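Local atomic coordinates of endolytic peptidoglycan transglycosylase RlpA (Pseudomonas aeruginosa, PDB entry 6I05), a protein that cleaves peptidoglycan as a lytic transglycosylase with a strong preference for naked glycan strands lacking stem peptides, and carries a SPOR domain that recognises denuded glycan. Residues Ala22-Ser25 and Gly26-Ala29; Val37-Gln41 and Gln42-Arg46. All blocks are in the same frame, centred on the assembly; numbering follows the deposited sequence.

Contact 1. Residues Ala22-Ser25 and Gly26-Ala29; sequences AKLS and GVTA
In the SPOR domain, the C-terminal end of helix 14-25 runs directly into the loop that leads to strand 32-39, and here Leu24 meets Val27 and Thr28 within a single turn of chain. The carbonyl of Leu24 is the centre of the arrangement, accepting two backbone bonds. Val27 N donates to Leu24 O at 2.9 Å from above the carbonyl plane, with an N-H...O angle of 163°. Thr28 N reaches the same Leu24 O at 3.1 Å and lies almost in line with the C=O bond, though its own N-H is more bent, at 144°. An i to i+3 bond precedes them, Gly26 N to Lys23 O, 3.0 Å. Two i to i+3 bonds and one i to i+4 bond thus carry the chain from the helix into the loop.

Side chains close round the same oxygen. Thr28 CG2, placed between its backbone N and carbonyl carbon, comes to 3.3 Å from Leu24 O. Val27 has two conformers; in one of them CG2 also approaches Leu24 O and Leu24 CD2, but these contacts are doubtful. Leu24 is buried, its side chain also touching Ile65 of helix 55-67, Val32 and Leu70. The Thr28 hydroxyl has its partner in the loop, where OG1 is hydrogen-bonded to Ala30 N, while Ser25 OG bonds back to Lys21 O.

With two N-H groups and the Thr28 methyl gathered about it, Leu24 O is satisfied by the backbone and flanked by carbon, which ties the first loop residues to the helix end.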
loop_
_atom_site.group_PDB
_atom_site.type_symbol
_atom_site.label_atom_id
_atom_site.label_comp_id
_atom_site.label_asym_id
_atom_site.label_seq_id
_atom_site.Cartn_x
_atom_site.Cartn_y
_atom_site.Cartn_z
ATOM N N ALA A 22 -1.700 9.166 -1.167
ATOM C CA ALA A 22 -2.832 10.058 -1.399
ATOM C C ALA A 22 -3.796 9.483 -2.432
ATOM O O ALA A 22 -5.017 9.528 -2.243
ATOM C CB ALA A 22 -2.339 11.442 -1.825
ATOM N N LYS A 23 -3.268 8.929 -3.529
ATOM C CA LYS A 23 -4.141 8.352 -4.548
ATOM C C LYS A 23 -4.913 7.154 -4.008
ATOM O O LYS A 23 -6.097 6.977 -4.318
ATOM C CB LYS A 23 -3.325 7.955 -5.779
ATOM C CG LYS A 23 -2.739 9.136 -6.543
ATOM C CD LYS A 23 -1.982 8.670 -7.771
ATOM C CE LYS A 23 -1.518 9.844 -8.616
ATOM N NZ LYS A 23 -0.494 9.422 -9.615
ATOM N N LEU A 24 -4.259 6.311 -3.207
ATOM C CA LEU A 24 -4.940 5.139 -2.666
ATOM C C LEU A 24 -6.101 5.525 -1.765
ATOM O O LEU A 24 -7.105 4.807 -1.704
ATOM C CB LEU A 24 -3.956 4.254 -1.907
ATOM C CG LEU A 24 -3.015 3.422 -2.777
ATOM C CD1 LEU A 24 -1.857 2.882 -1.947
ATOM C CD2 LEU A 24 -3.783 2.291 -3.439
ATOM N N SER A 25 -5.986 6.648 -1.059
ATOM C CA SER A 25 -7.087 7.093 -0.218
ATOM C C SER A 25 -8.358 7.345 -1.017
ATOM O O SER A 25 -9.453 7.300 -0.449
ATOM C CB SER A 25 -6.668 8.334 0.572
ATOM O OG SER A 25 -5.636 8.003 1.492
ATOM N N GLY A 26 -8.245 7.588 -2.319
ATOM C CA GLY A 26 -9.418 7.749 -3.150
ATOM C C GLY A 26 -10.038 6.469 -3.652
ATOM O O GLY A 26 -11.106 6.507 -4.269
ATOM N N VAL A 27 -9.411 5.327 -3.384
ATOM C CA VAL A 27 -9.901 4.055 -3.897
ATOM C C VAL A 27 -10.251 3.054 -2.806
ATOM O O VAL A 27 -10.996 2.098 -3.083
ATOM C CB VAL A 27 -8.939 3.427 -4.929
ATOM C CG1 VAL A 27 -8.647 4.412 -6.050
ATOM C CG2 VAL A 27 -7.653 2.971 -4.263
ATOM N N THR A 28 -9.786 3.238 -1.570
ATOM C CA THR A 28 -10.116 2.362 -0.456
ATOM C C THR A 28 -10.438 3.212 0.761
ATOM O O THR A 28 -9.918 4.320 0.916
ATOM C CB THR A 28 -8.951 1.410 -0.098
ATOM O OG1 THR A 28 -9.313 0.596 1.030
ATOM C CG2 THR A 28 -7.671 2.189 0.238
ATOM N N ALA A 29 -11.302 2.677 1.623
ATOM C CA ALA A 29 -11.558 3.243 2.935
ATOM C C ALA A 29 -10.625 2.702 4.011
ATOM O O ALA A 29 -10.637 3.218 5.133
ATOM C CB ALA A 29 -13.007 2.971 3.343
#

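Contact 2. Residues Val37-Gln41 and Gln42-Arg46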
loop_
_atom_site.group_PDB
_atom_site.type_symbol
_atom_site.label_atom_id
_atom_site.label_comp_id
_atom_site.label_asym_id
_atom_site.label_seq_id
_atom_site.Cartn_x
_atom_site.Cartn_y
_atom_site.Cartn_z
ATOM N N VAL A 37 11.884 2.040 6.025
ATOM C CA VAL A 37 12.902 1.207 6.653
ATOM C C VAL A 37 14.230 1.393 5.932
ATOM O O VAL A 37 14.283 1.855 4.791
ATOM C CB VAL A 37 12.502 -0.285 6.656
ATOM C CG1 VAL A 37 11.282 -0.519 7.552
ATOM C CG2 VAL A 37 12.229 -0.770 5.234
ATOM N N VAL A 38 15.311 1.013 6.606
ATOM C CA VAL A 38 16.628 0.987 5.979
ATOM C C VAL A 38 16.794 -0.355 5.283
ATOM O O VAL A 38 16.646 -1.411 5.908
ATOM C CB VAL A 38 17.750 1.209 7.003
ATOM C CG1 VAL A 38 19.104 1.197 6.292
ATOM C CG2 VAL A 38 17.568 2.524 7.728
ATOM N N ARG A 39 17.084 -0.318 3.986
ATOM C CA ARG A 39 17.382 -1.517 3.215
ATOM C C ARG A 39 18.499 -1.178 2.248
ATOM O O ARG A 39 18.418 -0.171 1.539
ATOM C CB ARG A 39 16.159 -1.973 2.409
ATOM C CG ARG A 39 14.974 -2.441 3.232
ATOM C CD ARG A 39 15.177 -3.854 3.747
ATOM N NE ARG A 39 13.989 -4.382 4.414
ATOM C CZ ARG A 39 13.649 -4.113 5.671
ATOM N NH1 ARG A 39 14.397 -3.303 6.409
ATOM N NH2 ARG A 39 12.552 -4.651 6.192
ATOM N N ASN A 40 19.539 -2.009 2.225
ATOM C CA ASN A 40 20.616 -1.851 1.249
ATOM C C ASN A 40 21.221 -0.453 1.297
ATOM O O ASN A 40 21.491 0.165 0.268
ATOM C CB ASN A 40 20.138 -2.213 -0.158
ATOM C CG ASN A 40 19.805 -3.673 -0.284
ATOM O OD1 ASN A 40 20.519 -4.514 0.250
ATOM N ND2 ASN A 40 18.704 -3.988 -0.966
ATOM N N GLN A 41 21.422 0.048 2.515
ATOM C CA GLN A 41 22.085 1.319 2.789
ATOM C C GLN A 41 21.296 2.526 2.312
ATOM O O GLN A 41 21.867 3.609 2.153
ATOM C CB GLN A 41 23.514 1.372 2.245
ATOM C CG GLN A 41 24.400 0.284 2.766
ATOM C CD GLN A 41 25.825 0.475 2.316
ATOM O OE1 GLN A 41 26.176 0.197 1.168
ATOM N NE2 GLN A 41 26.653 0.986 3.208
ATOM N N GLN A 42 19.996 2.368 2.082
ATOM C CA GLN A 42 19.148 3.471 1.664
ATOM C C GLN A 42 17.831 3.360 2.407
ATOM O O GLN A 42 17.550 2.354 3.053
ATOM C CB GLN A 42 18.876 3.427 0.156
ATOM C CG GLN A 42 20.118 3.460 -0.717
ATOM C CD GLN A 42 19.780 3.513 -2.194
ATOM O OE1 GLN A 42 18.620 3.694 -2.570
ATOM N NE2 GLN A 42 20.791 3.359 -3.042
ATOM N N ILE A 43 17.016 4.391 2.302
ATOM C CA ILE A 43 15.683 4.356 2.889
ATOM C C ILE A 43 14.706 3.852 1.842
ATOM O O ILE A 43 14.723 4.303 0.690
ATOM C CB ILE A 43 15.261 5.737 3.416
ATOM C CG1 ILE A 43 16.308 6.286 4.390
ATOM C CG2 ILE A 43 13.892 5.637 4.103
ATOM C CD1 ILE A 43 16.657 5.322 5.486
ATOM N N LEU A 44 13.854 2.910 2.237
ATOM C CA LEU A 44 12.811 2.372 1.378
ATOM C C LEU A 44 11.472 2.733 1.998
ATOM O O LEU A 44 11.203 2.367 3.148
ATOM C CB LEU A 44 12.947 0.855 1.271
ATOM C CG LEU A 44 11.999 0.198 0.269
ATOM C CD1 LEU A 44 12.298 0.670 -1.152
ATOM C CD2 LEU A 44 12.068 -1.323 0.381
ATOM N N HIS A 45 10.644 3.457 1.246
ATOM C CA HIS A 45 9.345 3.934 1.719
ATOM C C HIS A 45 8.266 3.015 1.157
ATOM O O HIS A 45 7.934 3.095 -0.029
ATOM C CB HIS A 45 9.105 5.368 1.250
ATOM C CG HIS A 45 10.159 6.327 1.695
ATOM N ND1 HIS A 45 10.236 6.792 2.990
ATOM C CD2 HIS A 45 11.176 6.911 1.022
ATOM C CE1 HIS A 45 11.257 7.621 3.096
ATOM N NE2 HIS A 45 11.849 7.704 1.919
ATOM N N ARG A 46 7.711 2.155 2.003
ATOM C CA ARG A 46 6.726 1.164 1.583
ATOM C C ARG A 46 5.327 1.697 1.828
ATOM O O ARG A 46 5.017 2.146 2.932
ATOM C CB ARG A 46 6.932 -0.140 2.352
ATOM C CG ARG A 46 8.384 -0.598 2.220
ATOM C CD ARG A 46 8.807 -1.698 3.141
ATOM N NE ARG A 46 8.531 -1.420 4.543
ATOM C CZ ARG A 46 8.713 -2.328 5.487
ATOM N NH1 ARG A 46 9.199 -3.518 5.153
ATOM N NH2 ARG A 46 8.393 -2.065 6.740
#
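Backbone hydrogen bonds pair Val37 with Leu44 and Arg39 with Gln42, closing an antiparallel hairpin through a type I' turn, Arg39 to Gln42. Leu44 N to Val37 O is the straightest of the four (2.8 Å, 173°), and Val37 N returns to Leu44 O at 3.0 Å. At the turn, Arg39 N reaches Gln42 O at 2.9 Å, and Gln42 N answers to Arg39 O at 3.0 Å. Asn40 and Gln41 have positive phi, as this turn requires.

Apolar contact marks the non-hydrogen-bonded pair: Val38 CG2 meets Ile43 CD1 at 3.7 Å on one face of the sheet. On the other face Val37 CG1 lies over a face of the Arg46 guanidinium, 3.4 Å from NH2, while Val37 CG2 covers one face of the Arg39 guanidinium, offset toward its rim.

Charged groups crowd that same face. Arg39 NH2 and Arg46 NH1 approach to 3.7 Å with their planes 74° apart. A bend at chi2 folds Arg39 back, and its NH1 donates to Val38 O at 3.0 Å.

In the SPOR-domain sheet (order 32-39, 42-52, 4-11, 74-76), Arg46 NH2 bonds to Ser35 OG and its side chain touches Gln7 and Ala10 of strand 4-11, while His45 packs on Pro14 and Ala17 of helix 14-25.

Overall arrangement
Both contacts are local and lie at the surface, on opposite sides of the chain's centre, with centres about 24 Å apart and nearest atoms about 8 Å apart. They follow in series: contact 1 leaves helix 14-25 for the loop before strand 32-39, and contact 2 is the hairpin turn at that strand's far end. Contact 1 has a single buried residue, Leu24, facing helix 55-67, whereas none of the touching residues of contact 2 is buried. Their bonding differs accordingly: contact 1 is mainly one shared backbone acceptor at a helix end, while contact 2 is strand pairing with apolar and like-charged side chains spread over its two faces.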